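Local coordinates for tubulin-like protein CetZ2 (Haloferax volcanii, PDB 4B45), which binds GTP, belongs to the CetZ family of tubulin/FtsZ-like cytoskeletal GTPases and takes part in the control of cell shape in an archaeon, at residues M1-G12 with E93-G102; M75-L86 with V114-Y123. All coordinates share one frame; numbering follows the deposited sequence.

Interaction 1 (M1-G12 with E93-G102); sequences MKTVLIGVGQAG and EAESIFVVAG. With GSP (5'-guanosine-diphosphate-monothiophosphate), chain C.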
# COMPACT_ATOMS: atom_id res chain seq x y z
N MET A 1 0.19 11.69 7.41
CA MET A 1 -0.90 11.81 6.45
C MET A 1 -2.18 11.14 6.95
O MET A 1 -2.25 9.91 7.02
CB MET A 1 -0.51 11.21 5.11
CG MET A 1 -1.66 11.24 4.11
SD MET A 1 -1.32 10.38 2.58
CE MET A 1 -0.58 11.69 1.64
N LYS A 2 -3.19 11.94 7.27
CA LYS A 2 -4.44 11.39 7.75
C LYS A 2 -5.24 10.84 6.57
O LYS A 2 -5.40 11.53 5.55
CB LYS A 2 -5.25 12.44 8.51
CG LYS A 2 -4.52 13.05 9.69
CD LYS A 2 -5.32 14.22 10.25
CE LYS A 2 -4.45 15.19 11.04
NZ LYS A 2 -5.24 16.36 11.52
N THR A 3 -5.72 9.61 6.70
CA THR A 3 -6.35 8.94 5.57
C THR A 3 -7.64 8.21 5.91
O THR A 3 -7.96 7.97 7.09
CB THR A 3 -5.36 7.97 4.91
OG1 THR A 3 -5.82 7.64 3.59
CG2 THR A 3 -5.21 6.71 5.75
N VAL A 4 -8.40 7.88 4.87
CA VAL A 4 -9.62 7.07 4.98
C VAL A 4 -9.46 5.82 4.12
O VAL A 4 -9.11 5.92 2.94
CB VAL A 4 -10.87 7.83 4.49
CG1 VAL A 4 -12.05 6.86 4.37
CG2 VAL A 4 -11.21 8.96 5.43
N LEU A 5 -9.67 4.66 4.71
CA LEU A 5 -9.44 3.42 3.99
C LEU A 5 -10.76 2.82 3.53
O LEU A 5 -11.69 2.73 4.31
CB LEU A 5 -8.72 2.41 4.88
CG LEU A 5 -7.40 2.89 5.49
CD1 LEU A 5 -6.80 1.80 6.41
CD2 LEU A 5 -6.43 3.28 4.39
N ILE A 6 -10.83 2.42 2.26
CA ILE A 6 -11.98 1.67 1.77
C ILE A 6 -11.55 0.37 1.12
O ILE A 6 -11.09 0.36 -0.01
CB ILE A 6 -12.78 2.47 0.73
CG1 ILE A 6 -13.14 3.85 1.26
CG2 ILE A 6 -14.04 1.69 0.33
CD1 ILE A 6 -13.37 4.86 0.17
N GLY A 7 -11.73 -0.74 1.83
CA GLY A 7 -11.48 -2.05 1.26
C GLY A 7 -12.57 -2.45 0.29
O GLY A 7 -13.75 -2.20 0.53
N VAL A 8 -12.18 -3.05 -0.83
CA VAL A 8 -13.14 -3.58 -1.79
C VAL A 8 -12.83 -5.04 -2.09
O VAL A 8 -11.75 -5.37 -2.60
CB VAL A 8 -13.16 -2.76 -3.10
CG1 VAL A 8 -14.16 -3.36 -4.07
CG2 VAL A 8 -13.52 -1.31 -2.81
N GLY A 9 -13.76 -5.93 -1.77
CA GLY A 9 -13.47 -7.35 -1.91
C GLY A 9 -12.80 -7.92 -0.67
O GLY A 9 -12.53 -7.23 0.32
N GLN A 10 -12.51 -9.21 -0.73
CA GLN A 10 -12.05 -9.93 0.44
C GLN A 10 -10.63 -9.56 0.89
O GLN A 10 -10.39 -9.27 2.08
CB GLN A 10 -12.15 -11.43 0.17
CG GLN A 10 -11.98 -12.27 1.40
CD GLN A 10 -10.96 -13.34 1.19
OE1 GLN A 10 -9.79 -13.06 0.93
NE2 GLN A 10 -11.40 -14.59 1.27
N ALA A 11 -9.69 -9.58 -0.04
CA ALA A 11 -8.31 -9.19 0.28
C ALA A 11 -8.27 -7.73 0.75
O ALA A 11 -7.62 -7.41 1.73
CB ALA A 11 -7.44 -9.37 -0.94
N GLY A 12 -8.98 -6.86 0.03
CA GLY A 12 -9.00 -5.44 0.38
C GLY A 12 -9.49 -5.17 1.79
O GLY A 12 -8.94 -4.34 2.51
N GLU A 93 -10.79 16.45 7.85
CA GLU A 93 -9.41 16.23 8.22
C GLU A 93 -8.68 15.28 7.28
O GLU A 93 -7.46 15.18 7.35
CB GLU A 93 -9.32 15.72 9.65
CG GLU A 93 -9.70 16.76 10.68
CD GLU A 93 -10.12 16.13 11.99
OE1 GLU A 93 -10.47 14.93 11.99
OE2 GLU A 93 -10.12 16.85 13.02
N ALA A 94 -9.40 14.60 6.41
CA ALA A 94 -8.78 13.59 5.54
C ALA A 94 -7.81 14.22 4.54
O ALA A 94 -8.14 15.21 3.89
CB ALA A 94 -9.85 12.75 4.82
N GLU A 95 -6.62 13.65 4.43
CA GLU A 95 -5.62 14.22 3.53
C GLU A 95 -5.46 13.39 2.27
O GLU A 95 -4.82 13.81 1.30
CB GLU A 95 -4.30 14.40 4.26
CG GLU A 95 -4.36 15.53 5.27
CD GLU A 95 -3.14 15.60 6.16
OE1 GLU A 95 -2.70 14.55 6.68
OE2 GLU A 95 -2.64 16.73 6.37
N SER A 96 -6.08 12.21 2.29
CA SER A 96 -6.02 11.30 1.17
C SER A 96 -7.06 10.21 1.39
O SER A 96 -7.59 10.09 2.50
CB SER A 96 -4.62 10.69 1.06
OG SER A 96 -4.34 9.90 2.20
N ILE A 97 -7.35 9.44 0.34
CA ILE A 97 -8.21 8.27 0.44
C ILE A 97 -7.55 7.08 -0.25
O ILE A 97 -7.11 7.18 -1.39
CB ILE A 97 -9.60 8.51 -0.20
CG1 ILE A 97 -10.36 9.62 0.53
CG2 ILE A 97 -10.44 7.22 -0.16
CD1 ILE A 97 -11.68 9.97 -0.11
N PHE A 98 -7.45 5.97 0.47
CA PHE A 98 -6.90 4.74 -0.12
C PHE A 98 -8.01 3.74 -0.45
O PHE A 98 -8.75 3.34 0.44
CB PHE A 98 -5.92 4.08 0.85
CG PHE A 98 -4.51 4.63 0.79
CD1 PHE A 98 -3.60 4.12 -0.12
CD2 PHE A 98 -4.11 5.64 1.65
CE1 PHE A 98 -2.30 4.61 -0.17
CE2 PHE A 98 -2.82 6.14 1.61
CZ PHE A 98 -1.91 5.62 0.69
N VAL A 99 -8.14 3.38 -1.72
CA VAL A 99 -9.00 2.26 -2.09
C VAL A 99 -8.14 1.00 -2.08
O VAL A 99 -7.25 0.85 -2.91
CB VAL A 99 -9.69 2.44 -3.47
CG1 VAL A 99 -10.36 1.14 -3.91
CG2 VAL A 99 -10.71 3.57 -3.44
N VAL A 100 -8.39 0.10 -1.13
CA VAL A 100 -7.54 -1.09 -0.96
C VAL A 100 -8.18 -2.32 -1.63
O VAL A 100 -9.30 -2.70 -1.29
CB VAL A 100 -7.31 -1.38 0.54
CG1 VAL A 100 -6.28 -2.45 0.73
CG2 VAL A 100 -6.90 -0.09 1.27
N ALA A 101 -7.46 -2.95 -2.56
CA ALA A 101 -8.02 -4.07 -3.32
C ALA A 101 -7.01 -5.13 -3.76
O ALA A 101 -5.86 -4.83 -4.08
CB ALA A 101 -8.77 -3.56 -4.53
N GLY A 102 -7.46 -6.38 -3.76
CA GLY A 102 -6.79 -7.45 -4.47
C GLY A 102 -7.14 -7.32 -5.93
O GLY A 102 -8.31 -7.40 -6.30
PG GSP C . -13.79 -13.28 -5.74
O3B GSP C . -13.80 -11.73 -5.32
S1G GSP C . -12.04 -13.96 -6.61
O2G GSP C . -14.11 -14.17 -4.50
O3G GSP C . -14.82 -13.37 -6.78
PB GSP C . -12.74 -10.96 -4.41
O1B GSP C . -13.19 -10.76 -2.98
O2B GSP C . -12.53 -9.59 -5.03
PA GSP C . -10.18 -11.49 -3.37
O1A GSP C . -10.01 -12.62 -2.39
O2A GSP C . -10.27 -10.20 -2.60
O3A GSP C . -11.37 -11.74 -4.36
O5' GSP C . -8.93 -11.33 -4.27
C5' GSP C . -8.14 -12.39 -4.68
C4' GSP C . -6.72 -12.04 -4.77
O4' GSP C . -6.29 -11.44 -3.58
C3' GSP C . -5.85 -13.22 -4.97
O3' GSP C . -4.75 -12.78 -5.66
C2' GSP C . -5.46 -13.62 -3.62
O2' GSP C . -4.21 -14.22 -3.66
C1' GSP C . -5.35 -12.34 -2.94
N9 GSP C . -5.68 -12.34 -1.52
C8 GSP C . -6.75 -12.91 -0.95
N7 GSP C . -6.74 -12.65 0.37
C5 GSP C . -5.63 -11.89 0.64
C6 GSP C . -5.12 -11.32 1.84
O6 GSP C . -5.75 -11.49 3.06
N1 GSP C . -3.97 -10.61 1.77
C2 GSP C . -3.34 -10.43 0.59
N2 GSP C . -2.10 -9.64 0.58
N3 GSP C . -3.79 -10.94 -0.57
C4 GSP C . -4.95 -11.69 -0.56
O HOH W 1 -9.91 -7.51 -2.65
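Lys2 and Glu95 grip each other at the entry to a pair of parallel strands. Glu95 reaches out with an extended chain, and OE1, through its anti lone pair, takes the backbone N-H of Lys2 (Lys2 N to Glu95 OE1 2.7 Å, 167° at the hydrogen). In return Glu95 N donates to Lys2 O at 2.7 Å. The aliphatic stem of Lys2 suits this place: CB and CD both pass the carbonyl of Glu93, with Lys2 CD 3.7 Å from Glu93 O, while the ammonium stays beyond salt-bridge range of both glutamates. Shortening Glu95 to an alanine is likely to leave the Lys2 N-H without that acceptor and the start of the strand less firmly held.

Further along, Phe98 lies on the same face of the sheet as Thr3 and Leu5. Thr3 OG1 meets the ring at its edge, 3.3 Å from Phe98 CD2, and is also hydrogen-bonded to Ser96 OG. Leu5 runs alongside Phe98 in the same direction, with Leu5 CD2 3.7 Å from Phe98 CB, while Tyr128 and Leu130 of strand 127-133 add to the packing. These are central strands of the Rossmann-like sheet of the tubulin/FtsZ GTPase domain, where strand 3-8 runs straight into a glycine-rich turn and helix 9-26.

Val100 stands where that turn begins. Its carbonyl accepts Val8 N (Val100 O to Val8 N 2.9 Å) and a CA-H contact from Gly12, whose CA is 3.2 Å from Val100 O; any side chain at Gly12 would strike this oxygen. With CG1 anti to the backbone N (chi1 -171°), Val100 lays that methyl against Gly12. Ala11 N donates to O2A of the nucleotide at 2.7 Å. One water joins the same O2A to Val8 O, Gly12 N and Gly102 N.

Interaction 2 (M75-L86 with V114-Y123); sequences MESDQTEVMSAL and VLAKALAGVY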
# COMPACT_ATOMS: atom_id res chain seq x y z
N MET A 75 -20.72 -2.50 -8.43
CA MET A 75 -20.22 -1.27 -7.85
C MET A 75 -20.82 -0.05 -8.55
O MET A 75 -21.03 1.00 -7.93
CB MET A 75 -18.68 -1.23 -7.91
CG MET A 75 -18.06 0.01 -7.26
SD MET A 75 -18.24 -0.03 -5.47
CE MET A 75 -17.03 -1.29 -5.04
N GLU A 76 -21.10 -0.16 -9.85
CA GLU A 76 -21.77 0.93 -10.56
C GLU A 76 -23.16 1.18 -9.99
O GLU A 76 -23.53 2.32 -9.67
CB GLU A 76 -21.90 0.61 -12.06
CG GLU A 76 -20.60 0.45 -12.83
CD GLU A 76 -19.97 1.78 -13.20
OE1 GLU A 76 -20.34 2.82 -12.61
OE2 GLU A 76 -19.10 1.79 -14.10
N SER A 77 -23.94 0.10 -9.87
CA SER A 77 -25.34 0.18 -9.44
C SER A 77 -25.46 0.62 -7.99
O SER A 77 -26.43 1.29 -7.63
CB SER A 77 -26.01 -1.19 -9.57
OG SER A 77 -25.76 -1.75 -10.84
N ASP A 78 -24.49 0.24 -7.17
CA ASP A 78 -24.62 0.37 -5.73
C ASP A 78 -23.65 1.39 -5.14
O ASP A 78 -23.51 1.46 -3.92
CB ASP A 78 -24.45 -0.99 -5.05
CG ASP A 78 -25.56 -1.99 -5.42
OD1 ASP A 78 -26.45 -1.63 -6.22
OD2 ASP A 78 -25.54 -3.13 -4.90
N GLN A 79 -23.00 2.18 -5.99
CA GLN A 79 -21.98 3.12 -5.49
C GLN A 79 -22.50 4.20 -4.54
O GLN A 79 -21.75 4.65 -3.65
CB GLN A 79 -21.17 3.76 -6.63
CG GLN A 79 -21.97 4.43 -7.71
CD GLN A 79 -21.07 5.08 -8.75
OE1 GLN A 79 -20.74 4.47 -9.77
NE2 GLN A 79 -20.65 6.31 -8.48
N THR A 80 -23.75 4.62 -4.72
CA THR A 80 -24.36 5.61 -3.84
C THR A 80 -24.35 5.11 -2.39
O THR A 80 -23.90 5.82 -1.49
CB THR A 80 -25.79 5.98 -4.28
OG1 THR A 80 -25.77 6.35 -5.66
CG2 THR A 80 -26.35 7.15 -3.44
N GLU A 81 -24.78 3.87 -2.18
CA GLU A 81 -24.73 3.26 -0.85
C GLU A 81 -23.29 3.20 -0.32
O GLU A 81 -23.05 3.40 0.87
CB GLU A 81 -25.36 1.86 -0.87
CG GLU A 81 -26.86 1.83 -1.21
CD GLU A 81 -27.16 2.11 -2.68
OE1 GLU A 81 -26.20 2.28 -3.47
OE2 GLU A 81 -28.35 2.16 -3.06
N VAL A 82 -22.34 2.92 -1.21
CA VAL A 82 -20.93 2.96 -0.83
C VAL A 82 -20.49 4.38 -0.45
O VAL A 82 -20.01 4.59 0.67
CB VAL A 82 -20.01 2.40 -1.94
CG1 VAL A 82 -18.56 2.41 -1.49
CG2 VAL A 82 -20.44 0.98 -2.31
N MET A 83 -20.68 5.34 -1.36
CA MET A 83 -20.34 6.74 -1.11
C MET A 83 -20.99 7.28 0.17
O MET A 83 -20.44 8.18 0.83
CB MET A 83 -20.78 7.65 -2.28
CG MET A 83 -20.23 7.28 -3.65
SD MET A 83 -18.48 7.58 -3.90
CE MET A 83 -18.45 9.37 -3.95
N SER A 84 -22.16 6.75 0.51
CA SER A 84 -22.91 7.24 1.68
C SER A 84 -22.38 6.70 2.99
O SER A 84 -22.59 7.29 4.05
CB SER A 84 -24.39 6.92 1.54
OG SER A 84 -24.94 7.66 0.46
N ALA A 85 -21.69 5.56 2.92
CA ALA A 85 -20.96 5.08 4.08
C ALA A 85 -19.82 6.06 4.37
O ALA A 85 -19.45 6.26 5.53
CB ALA A 85 -20.42 3.67 3.83
N LEU A 86 -19.31 6.69 3.33
CA LEU A 86 -18.19 7.62 3.45
C LEU A 86 -18.57 9.03 3.87
O LEU A 86 -17.70 9.82 4.23
CB LEU A 86 -17.46 7.73 2.12
CG LEU A 86 -16.71 6.49 1.66
CD1 LEU A 86 -16.18 6.78 0.28
CD2 LEU A 86 -15.60 6.20 2.65
N VAL A 114 -13.81 1.49 -10.45
CA VAL A 114 -15.08 2.20 -10.43
C VAL A 114 -15.18 3.15 -9.24
O VAL A 114 -15.51 4.32 -9.40
CB VAL A 114 -16.25 1.20 -10.44
CG1 VAL A 114 -17.57 1.93 -10.37
CG2 VAL A 114 -16.16 0.34 -11.69
N LEU A 115 -14.89 2.65 -8.05
CA LEU A 115 -14.94 3.48 -6.85
C LEU A 115 -13.84 4.56 -6.86
O LEU A 115 -14.05 5.71 -6.43
CB LEU A 115 -14.83 2.59 -5.61
CG LEU A 115 -15.09 3.24 -4.26
CD1 LEU A 115 -16.44 3.91 -4.30
CD2 LEU A 115 -15.01 2.20 -3.15
N ALA A 116 -12.66 4.21 -7.37
CA ALA A 116 -11.56 5.17 -7.44
C ALA A 116 -11.95 6.32 -8.35
O ALA A 116 -11.76 7.49 -8.00
CB ALA A 116 -10.28 4.51 -7.92
N LYS A 117 -12.49 5.99 -9.52
CA LYS A 117 -12.90 7.00 -10.49
C LYS A 117 -14.06 7.85 -9.97
O LYS A 117 -14.16 9.03 -10.29
CB LYS A 117 -13.27 6.34 -11.82
CG LYS A 117 -13.70 7.32 -12.89
CD LYS A 117 -14.04 6.60 -14.18
CE LYS A 117 -14.38 7.59 -15.28
NZ LYS A 117 -14.57 6.91 -16.60
N ALA A 118 -14.94 7.26 -9.17
CA ALA A 118 -16.03 8.03 -8.59
C ALA A 118 -15.53 9.03 -7.53
O ALA A 118 -15.95 10.19 -7.50
CB ALA A 118 -17.08 7.09 -8.00
N LEU A 119 -14.62 8.57 -6.67
CA LEU A 119 -14.09 9.40 -5.59
C LEU A 119 -13.18 10.51 -6.11
O LEU A 119 -13.21 11.64 -5.61
CB LEU A 119 -13.31 8.52 -4.61
CG LEU A 119 -14.21 7.63 -3.76
CD1 LEU A 119 -13.46 6.43 -3.18
CD2 LEU A 119 -14.83 8.45 -2.66
N ALA A 120 -12.36 10.18 -7.10
CA ALA A 120 -11.43 11.14 -7.68
C ALA A 120 -12.18 12.32 -8.30
O ALA A 120 -11.63 13.41 -8.43
CB ALA A 120 -10.56 10.46 -8.72
N GLY A 121 -13.43 12.10 -8.68
CA GLY A 121 -14.19 13.11 -9.38
C GLY A 121 -15.04 13.98 -8.49
O GLY A 121 -15.94 14.67 -8.98
N VAL A 122 -14.77 13.97 -7.19
CA VAL A 122 -15.55 14.77 -6.25
C VAL A 122 -14.75 15.33 -5.07
O VAL A 122 -14.94 16.48 -4.67
CB VAL A 122 -16.77 14.00 -5.71
CG1 VAL A 122 -17.96 14.09 -6.67
CG2 VAL A 122 -16.40 12.56 -5.38
N TYR A 123 -13.86 14.51 -4.51
CA TYR A 123 -13.04 14.96 -3.38
C TYR A 123 -11.79 15.69 -3.86
O TYR A 123 -11.30 15.44 -4.97
CB TYR A 123 -12.69 13.78 -2.46
CG TYR A 123 -13.90 13.27 -1.70
CD1 TYR A 123 -14.37 13.95 -0.58
CD2 TYR A 123 -14.58 12.14 -2.11
CE1 TYR A 123 -15.47 13.51 0.11
CE2 TYR A 123 -15.69 11.68 -1.42
CZ TYR A 123 -16.13 12.38 -0.31
OH TYR A 123 -17.23 11.94 0.39
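Met83 curls over Leu119, the two side chains sliding past each other in opposite directions. CG sits anti to the carbonyl carbon (chi1 -56°) and the chain bends again at chi2 and chi3, which brings SD of Met83 to 4.0 Å from CD2 of Leu119. The same bends carry Met83 CE to 4.1 Å from Val122 CG2 and obliquely toward the Tyr123 ring; an unbranched, flexible methionine suits so uneven a surface. Two pairs of branched side chains meet tip to tip: Val82 CG1 with Leu115 CD1 at 3.8 Å, and Leu86 CD1 with Leu119 CD2 at 3.6 Å.

At the other end Met75, its CG anti to the backbone N (chi1 -177°), slides past Val114, Met75 CG lying 3.7 Å from Val114 CG1. Glu76 crosses the same valine at about a right angle on the more exposed side, where a carboxylate can remain hydrated. Ala118, having only a methyl, makes room for Gln79 between the helices. The axes of helices 75-85 and 114-120 cross at -51°, joined chiefly by apolar packing, as two neighbouring helices on one face of the Rossmann-like sheet in the tubulin/FtsZ GTPase domain.

Interaction 1 is almost wholly buried and lies nearer the centre of the molecule, whereas interaction 2 is partly buried and farther out; both have charged side chains at an edge, Lys2, Glu93 and Glu95 in the first and Glu76 in the second. The first is held chiefly by backbone hydrogen bonds between strands and reaches the nucleotide; the second rests on side-chain packing between helices. They share a layer: Ile6 of strand 3-8 packs on Leu86, Leu115 and Leu119, and Val8 on Met75, so the helices of interaction 2 cover one face of the sheet to which the strand pair of interaction 1 belongs. Along the chain their segments alternate, strand 96-102 following helix 68-85 and leading to helix 107-120.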